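Local coordinates for NAD(P)H-flavin oxidoreductase (Agrobacterium tumefaciens str. C58, PDB 2FRE) that binds flavin mononucleotide and probably passes electrons from NAD(P)H through the flavin to an acceptor, at the interface of chains A and B. Sequence-based numbering; all coordinates share one arbitrary frame. Chains: chain A/B, NAD(P)H-flavin oxidoreductase.

All three contacts are made by the C-terminal segment of chain B as it runs over chain A, and the two-fold symmetry of the pair repeats each of them with the chains exchanged. The C-alpha centres of contacts 1 and 2 lie about 8 Å apart, and contact 3 is about 11 Å from either. Strand 55-61 of chain A serves all three. A:Val58 and B:Gly193 join contact 1 to contact 2, B:Phe195 joins contacts 1 and 3, and B:Phe191 joins contacts 2 and 3. Such an exchange of C-terminal arms fits the dimers typical of nitroreductases.

Contact 1: the interface of chains A and B. Residues chain A 58, 66, 69, 146-148; chain B 193-195.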
# COMPACT_ATOMS: atom_id res chain seq x y z
N VAL A 58 5.68 3.20 15.22
CA VAL A 58 6.44 3.75 16.35
C VAL A 58 7.20 4.96 15.81
O VAL A 58 7.99 4.85 14.88
CB VAL A 58 7.36 2.69 16.97
CG1 VAL A 58 8.09 3.23 18.19
CG2 VAL A 58 6.51 1.46 17.36
N ASP A 66 14.23 10.91 22.19
CA ASP A 66 14.71 9.70 21.50
C ASP A 66 15.03 9.85 20.02
O ASP A 66 15.29 8.86 19.36
CB ASP A 66 13.69 8.59 21.65
CG ASP A 66 13.54 8.13 23.07
OD1 ASP A 66 14.57 7.87 23.75
OD2 ASP A 66 12.38 8.03 23.48
N LEU A 69 18.27 8.10 18.94
CA LEU A 69 18.10 6.66 18.88
C LEU A 69 17.44 6.26 17.56
O LEU A 69 17.87 5.31 16.91
CB LEU A 69 17.28 6.16 20.06
CG LEU A 69 16.82 4.70 19.98
CD1 LEU A 69 18.02 3.72 19.97
CD2 LEU A 69 15.91 4.43 21.14
N LYS A 146 15.50 -2.28 20.81
CA LYS A 146 15.52 -0.93 21.40
C LYS A 146 14.14 -0.28 21.53
O LYS A 146 13.94 0.57 22.40
CB LYS A 146 16.45 0.00 20.59
CG LYS A 146 17.92 -0.35 20.65
CD LYS A 146 18.59 0.03 21.98
CE LYS A 146 20.12 0.04 21.83
NZ LYS A 146 20.88 0.02 23.11
N LEU A 147 13.20 -0.65 20.66
CA LEU A 147 11.86 -0.04 20.68
C LEU A 147 10.81 -0.96 21.30
O LEU A 147 9.61 -0.65 21.24
CB LEU A 147 11.43 0.41 19.27
CG LEU A 147 12.39 1.41 18.58
CD1 LEU A 147 11.80 1.91 17.31
CD2 LEU A 147 12.76 2.61 19.48
N ASP A 148 11.25 -2.05 21.91
CA ASP A 148 10.39 -2.95 22.68
C ASP A 148 9.28 -3.54 21.82
O ASP A 148 8.13 -3.59 22.23
CB ASP A 148 9.76 -2.23 23.88
CG ASP A 148 10.80 -1.70 24.84
OD1 ASP A 148 11.81 -2.40 25.06
OD2 ASP A 148 10.59 -0.58 25.38
N GLY B 193 7.71 7.07 20.47
CA GLY B 193 8.94 6.78 21.20
C GLY B 193 9.28 5.30 21.31
O GLY B 193 10.41 4.89 21.04
N ARG B 194 8.31 4.49 21.73
CA ARG B 194 8.50 3.06 21.95
C ARG B 194 7.21 2.34 21.64
O ARG B 194 6.13 2.92 21.75
CB ARG B 194 8.85 2.78 23.41
CG ARG B 194 10.16 3.38 23.89
CD ARG B 194 11.36 2.63 23.37
NE ARG B 194 12.58 3.01 24.09
CZ ARG B 194 13.29 4.11 23.86
NH1 ARG B 194 12.92 4.96 22.90
NH2 ARG B 194 14.37 4.37 24.58
N PHE B 195 7.31 1.06 21.28
CA PHE B 195 6.11 0.23 21.11
C PHE B 195 5.48 0.03 22.48
O PHE B 195 6.09 -0.58 23.37
CB PHE B 195 6.49 -1.11 20.47
CG PHE B 195 5.30 -1.91 19.97
CD1 PHE B 195 5.13 -2.14 18.61
CD2 PHE B 195 4.38 -2.46 20.85
CE1 PHE B 195 4.05 -2.89 18.15
CE2 PHE B 195 3.30 -3.21 20.39
CZ PHE B 195 3.14 -3.42 19.03
O HOH W 1 6.28 -3.69 24.07
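On one face of the B:Arg194 guanidinium lie the A:Leu69 methyl CD2, 3.8 Å from CZ, and the carbonyl A:Lys146 O, 3.3 Å from NE without a hydrogen bond; A:Asp66 is at the edge, its CB in plane and its carboxylate, turned by 48°, displaced to the other side. Charge pairs the two groups: B:Arg194 NH1 lies 3.2 Å from A:Asp66 OD2, but its N-H points elsewhere, making this a salt bridge without a hydrogen bond. NH1 instead donates to the carbonyl oxygen of its own neighbour, B:Gly193 O, at 3.1 Å; that acceptor is almost in the guanidinium plane, while NH1 stands well above the carbonyl plane. This bond probably restrains rotation of the group. Further back, the arginine bends at chi2 (-74°), and its CD passes 3.8 Å from A:Leu147 CA. A:Asp148 OD2, 4.3 Å from B:Arg194 NE, may add to the favourable field without touching.

Beyond the arginine, B:Phe195 N donates to A:Leu147 O at 2.9 Å, and A:Val58 CG1 packs against the arginine backbone, 3.8 Å from its CA. A water links A:Asp148 O to B:Phe195 O.

In chain A these partners come from strand 55-61, the start of helix 67-72 with the loop before it, and the end of helix 140-146 with the following loop. Residues 193-195 of chain B form an irregular stretch just after strand 190-192, laid across them.

Contact 2: the interface of chains A and B. Residues chain A 33, 58-59, 61; chain B 190-193.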
# COMPACT_ATOMS: atom_id res chain seq x y z
N LYS A 33 2.46 18.53 15.85
CA LYS A 33 2.05 17.21 16.36
C LYS A 33 0.79 16.69 15.66
O LYS A 33 0.72 15.49 15.32
CB LYS A 33 1.87 17.21 17.88
CG LYS A 33 3.12 16.74 18.69
CD LYS A 33 4.31 17.67 18.53
CE LYS A 33 5.61 17.12 19.17
NZ LYS A 33 5.39 16.24 20.37
N VAL A 58 5.68 3.20 15.22
CA VAL A 58 6.44 3.75 16.35
C VAL A 58 7.20 4.96 15.81
O VAL A 58 7.99 4.85 14.88
CB VAL A 58 7.36 2.69 16.97
CG1 VAL A 58 8.09 3.23 18.19
CG2 VAL A 58 6.51 1.46 17.36
N TYR A 59 6.92 6.13 16.38
CA TYR A 59 7.38 7.39 15.82
C TYR A 59 8.08 8.30 16.82
O TYR A 59 7.88 8.21 18.03
CB TYR A 59 6.20 8.11 15.16
CG TYR A 59 5.13 8.59 16.12
CD1 TYR A 59 5.25 9.82 16.77
CD2 TYR A 59 4.02 7.80 16.40
CE1 TYR A 59 4.26 10.26 17.66
CE2 TYR A 59 3.04 8.23 17.27
CZ TYR A 59 3.17 9.45 17.90
OH TYR A 59 2.18 9.86 18.75
N HIS A 61 9.38 12.67 16.83
CA HIS A 61 9.62 13.98 16.23
C HIS A 61 11.08 14.40 16.40
O HIS A 61 11.76 13.97 17.33
CB HIS A 61 8.74 15.05 16.88
CG HIS A 61 7.30 14.99 16.47
ND1 HIS A 61 6.80 15.73 15.42
CD2 HIS A 61 6.26 14.29 16.98
CE1 HIS A 61 5.51 15.47 15.30
NE2 HIS A 61 5.15 14.62 16.24
N ALA B 190 -0.67 3.56 16.85
CA ALA B 190 0.39 4.56 16.70
C ALA B 190 0.99 4.89 18.06
O ALA B 190 0.30 5.38 18.96
CB ALA B 190 -0.15 5.82 16.01
N PHE B 191 2.28 4.61 18.21
CA PHE B 191 2.96 4.77 19.49
C PHE B 191 4.15 5.71 19.37
O PHE B 191 5.01 5.52 18.51
CB PHE B 191 3.46 3.42 19.98
CG PHE B 191 2.45 2.31 19.84
CD1 PHE B 191 1.16 2.46 20.35
CD2 PHE B 191 2.79 1.13 19.22
CE1 PHE B 191 0.24 1.44 20.24
CE2 PHE B 191 1.86 0.11 19.11
CZ PHE B 191 0.59 0.28 19.63
N GLU B 192 4.22 6.71 20.25
CA GLU B 192 5.35 7.62 20.28
C GLU B 192 6.52 7.04 21.06
O GLU B 192 6.35 6.56 22.19
CB GLU B 192 4.95 8.97 20.89
CG GLU B 192 5.98 10.05 20.62
CD GLU B 192 5.49 11.46 20.99
OE1 GLU B 192 4.85 11.62 22.06
OE2 GLU B 192 5.76 12.41 20.21
N GLY B 193 7.71 7.07 20.47
CA GLY B 193 8.94 6.78 21.20
C GLY B 193 9.28 5.30 21.31
O GLY B 193 10.41 4.89 21.04
O HOH W 2 8.29 12.59 19.46
O HOH W 3 -0.10 8.02 19.00
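A:Tyr59 and B:Glu192 meet ring to chain where strand 190-192 of one nitroreductase-family subunit pairs in parallel with strand 55-61 of the other. B:Glu192 CA sits over the centre of the tyrosine ring, 3.7 Å from its centroid, in a CH-pi contact. From there the glutamate chain leaves over the CE1 side of the ring: with CG anti to the backbone N (chi1 -165°), CG comes 3.4 Å from A:Tyr59 CE1. A:Tyr59 itself holds CG between its backbone N and carbonyl carbon (chi1 67°), which turns the ring under the partner strand.

Two backbone bonds fix this register. A:Tyr59 N donates to B:Phe191 O at 2.9 Å, and B:Gly193 N donates to A:Tyr59 O at 2.7 Å, gripping the tyrosine backbone on both its polar atoms. The phenol OH is tethered as well, through a water at the ring edge that also binds B:Ala190 O.

Outside this shell, the B:Glu192 carboxylate reaches past the ring toward A:His61 and A:Lys33. Its OE2 lies in the plane of the imidazole at the edge, 3.8 Å from A:His61 CD2, and a second water bridges it to A:His61 N, whose N-H points almost straight at that water (178°). A:Lys33 NZ forms a long salt bridge of 3.8 Å with B:Glu192 OE2. The lysine, at the start of helix 33-44, rests its CE over one face of the A:His61 ring, toward the rim.

Contact 3: the interface of chains A and B. Residues chain A 55-56, 94, 150, 153; chain B 188-189, 191, 195, 198.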
# COMPACT_ATOMS: atom_id res chain seq x y z
N TRP A 55 -1.07 -3.32 10.96
CA TRP A 55 -0.04 -2.28 11.07
C TRP A 55 0.10 -1.68 12.47
O TRP A 55 -0.88 -1.51 13.20
CB TRP A 55 -0.31 -1.14 10.09
CG TRP A 55 -1.78 -0.75 10.04
CD1 TRP A 55 -2.47 -0.03 10.96
CD2 TRP A 55 -2.71 -1.12 9.02
NE1 TRP A 55 -3.79 0.07 10.59
CE2 TRP A 55 -3.96 -0.59 9.39
CE3 TRP A 55 -2.61 -1.86 7.85
CZ2 TRP A 55 -5.09 -0.73 8.60
CZ3 TRP A 55 -3.72 -2.01 7.07
CH2 TRP A 55 -4.95 -1.46 7.46
N ARG A 56 1.34 -1.34 12.81
CA ARG A 56 1.65 -0.50 13.95
C ARG A 56 2.70 0.52 13.51
O ARG A 56 3.48 0.27 12.57
CB ARG A 56 2.21 -1.33 15.11
CG ARG A 56 1.34 -2.48 15.55
CD ARG A 56 0.07 -2.02 16.26
NE ARG A 56 -0.63 -3.16 16.83
CZ ARG A 56 -1.52 -3.92 16.18
NH1 ARG A 56 -1.86 -3.68 14.91
NH2 ARG A 56 -2.10 -4.94 16.79
N ARG A 94 1.86 -7.01 12.67
CA ARG A 94 1.62 -8.25 13.43
C ARG A 94 1.59 -9.40 12.43
O ARG A 94 0.77 -9.39 11.52
CB ARG A 94 0.30 -8.15 14.20
CG ARG A 94 0.14 -9.20 15.30
CD ARG A 94 -1.18 -9.08 16.05
NE ARG A 94 -1.00 -9.51 17.44
CZ ARG A 94 -1.38 -8.83 18.53
NH1 ARG A 94 -2.01 -7.67 18.45
NH2 ARG A 94 -1.13 -9.34 19.73
N PRO A 150 7.17 -6.39 20.47
CA PRO A 150 6.90 -7.73 21.01
C PRO A 150 7.09 -8.80 19.96
O PRO A 150 7.17 -8.50 18.77
CB PRO A 150 5.41 -7.66 21.42
CG PRO A 150 5.00 -6.22 21.21
CD PRO A 150 5.93 -5.64 20.25
N PHE A 153 5.71 -9.51 15.92
CA PHE A 153 5.60 -8.27 15.15
C PHE A 153 6.84 -8.08 14.29
O PHE A 153 7.95 -8.22 14.78
CB PHE A 153 5.41 -7.08 16.09
CG PHE A 153 4.04 -7.00 16.69
CD1 PHE A 153 3.06 -6.21 16.10
CD2 PHE A 153 3.72 -7.73 17.82
CE1 PHE A 153 1.79 -6.14 16.61
CE2 PHE A 153 2.44 -7.68 18.35
CZ PHE A 153 1.48 -6.87 17.74
N ASP B 188 -4.27 3.05 19.52
CA ASP B 188 -4.10 1.61 19.62
C ASP B 188 -3.09 1.05 18.62
O ASP B 188 -2.63 -0.07 18.79
CB ASP B 188 -5.43 0.89 19.41
CG ASP B 188 -6.37 1.04 20.58
OD1 ASP B 188 -6.04 1.74 21.55
OD2 ASP B 188 -7.45 0.42 20.53
N VAL B 189 -2.74 1.81 17.58
CA VAL B 189 -1.76 1.37 16.60
C VAL B 189 -0.57 2.32 16.37
O VAL B 189 0.41 1.90 15.75
CB VAL B 189 -2.41 1.06 15.21
CG1 VAL B 189 -3.47 -0.01 15.35
CG2 VAL B 189 -2.98 2.31 14.55
N PHE B 191 2.28 4.61 18.21
CA PHE B 191 2.96 4.77 19.49
C PHE B 191 4.15 5.71 19.37
O PHE B 191 5.01 5.52 18.51
CB PHE B 191 3.46 3.42 19.98
CG PHE B 191 2.45 2.31 19.84
CD1 PHE B 191 1.16 2.46 20.35
CD2 PHE B 191 2.79 1.13 19.22
CE1 PHE B 191 0.24 1.44 20.24
CE2 PHE B 191 1.86 0.11 19.11
CZ PHE B 191 0.59 0.28 19.63
N PHE B 195 7.31 1.06 21.28
CA PHE B 195 6.11 0.23 21.11
C PHE B 195 5.48 0.03 22.48
O PHE B 195 6.09 -0.58 23.37
CB PHE B 195 6.49 -1.11 20.47
CG PHE B 195 5.30 -1.91 19.97
CD1 PHE B 195 5.13 -2.14 18.61
CD2 PHE B 195 4.38 -2.46 20.85
CE1 PHE B 195 4.05 -2.89 18.15
CE2 PHE B 195 3.30 -3.21 20.39
CZ PHE B 195 3.14 -3.42 19.03
N LYS B 198 -0.92 -3.16 22.96
CA LYS B 198 -1.35 -4.55 23.22
C LYS B 198 -2.18 -4.60 24.49
O LYS B 198 -3.36 -4.23 24.45
CB LYS B 198 -0.20 -5.57 23.24
CG LYS B 198 0.78 -5.48 22.05
CD LYS B 198 0.24 -6.03 20.77
CE LYS B 198 -0.70 -5.09 19.98
NZ LYS B 198 -0.38 -3.67 19.85
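Strands 55-61, 87-94 and 153-162 of chain A, with the loop at A:Pro150, meet the C-terminal segment of chain B: B:Val189 just before strand 190-192, B:Phe191 within it, and the loop after it that carries B:Phe195 and B:Lys198. The B:Phe195 ring is sandwiched: A:Pro150 CD stands over the centre of one face, 3.5 Å from the centroid, and B:Phe191 CE2 of its own chain covers the other. B:Phe195 in turn points its CZ edge at one face of A:Phe153, toward the rim, the planes 63° apart. CG of B:Phe195 is anti to the backbone N (chi1 -167°), carrying the ring between A:Pro150 and B:Phe191. A:Arg56 CG adds a contact 3.8 Å from B:Phe195 CE1.

B:Lys198 bends at chi2, chi3 and chi4, bringing its CD to 3.4 Å from A:Phe153 CZ, tip to tip. Its terminal nitrogen NZ is modelled 3.1 Å from A:Arg56 NE. Both groups are normally cationic, so the lysine may be neutral here, or its tip, at the end of the modelled chain, may be imprecisely placed. A:Arg94 NH1, 4.5 Å from B:Lys198 NZ, adds another like charge nearby.

The A:Arg56 guanidinium is steadied within chain A: NH1 donates to A:Trp55 O at 2.9 Å, and A:Phe153 CE1 lies over one face. A:Arg56 CD, in the aliphatic part of the side chain, packs against B:Val189 CA at 3.9 Å.

The patch lies alongside the beginning of strand 55-61, where the chain B segment passes toward strands 87-94 and 153-162.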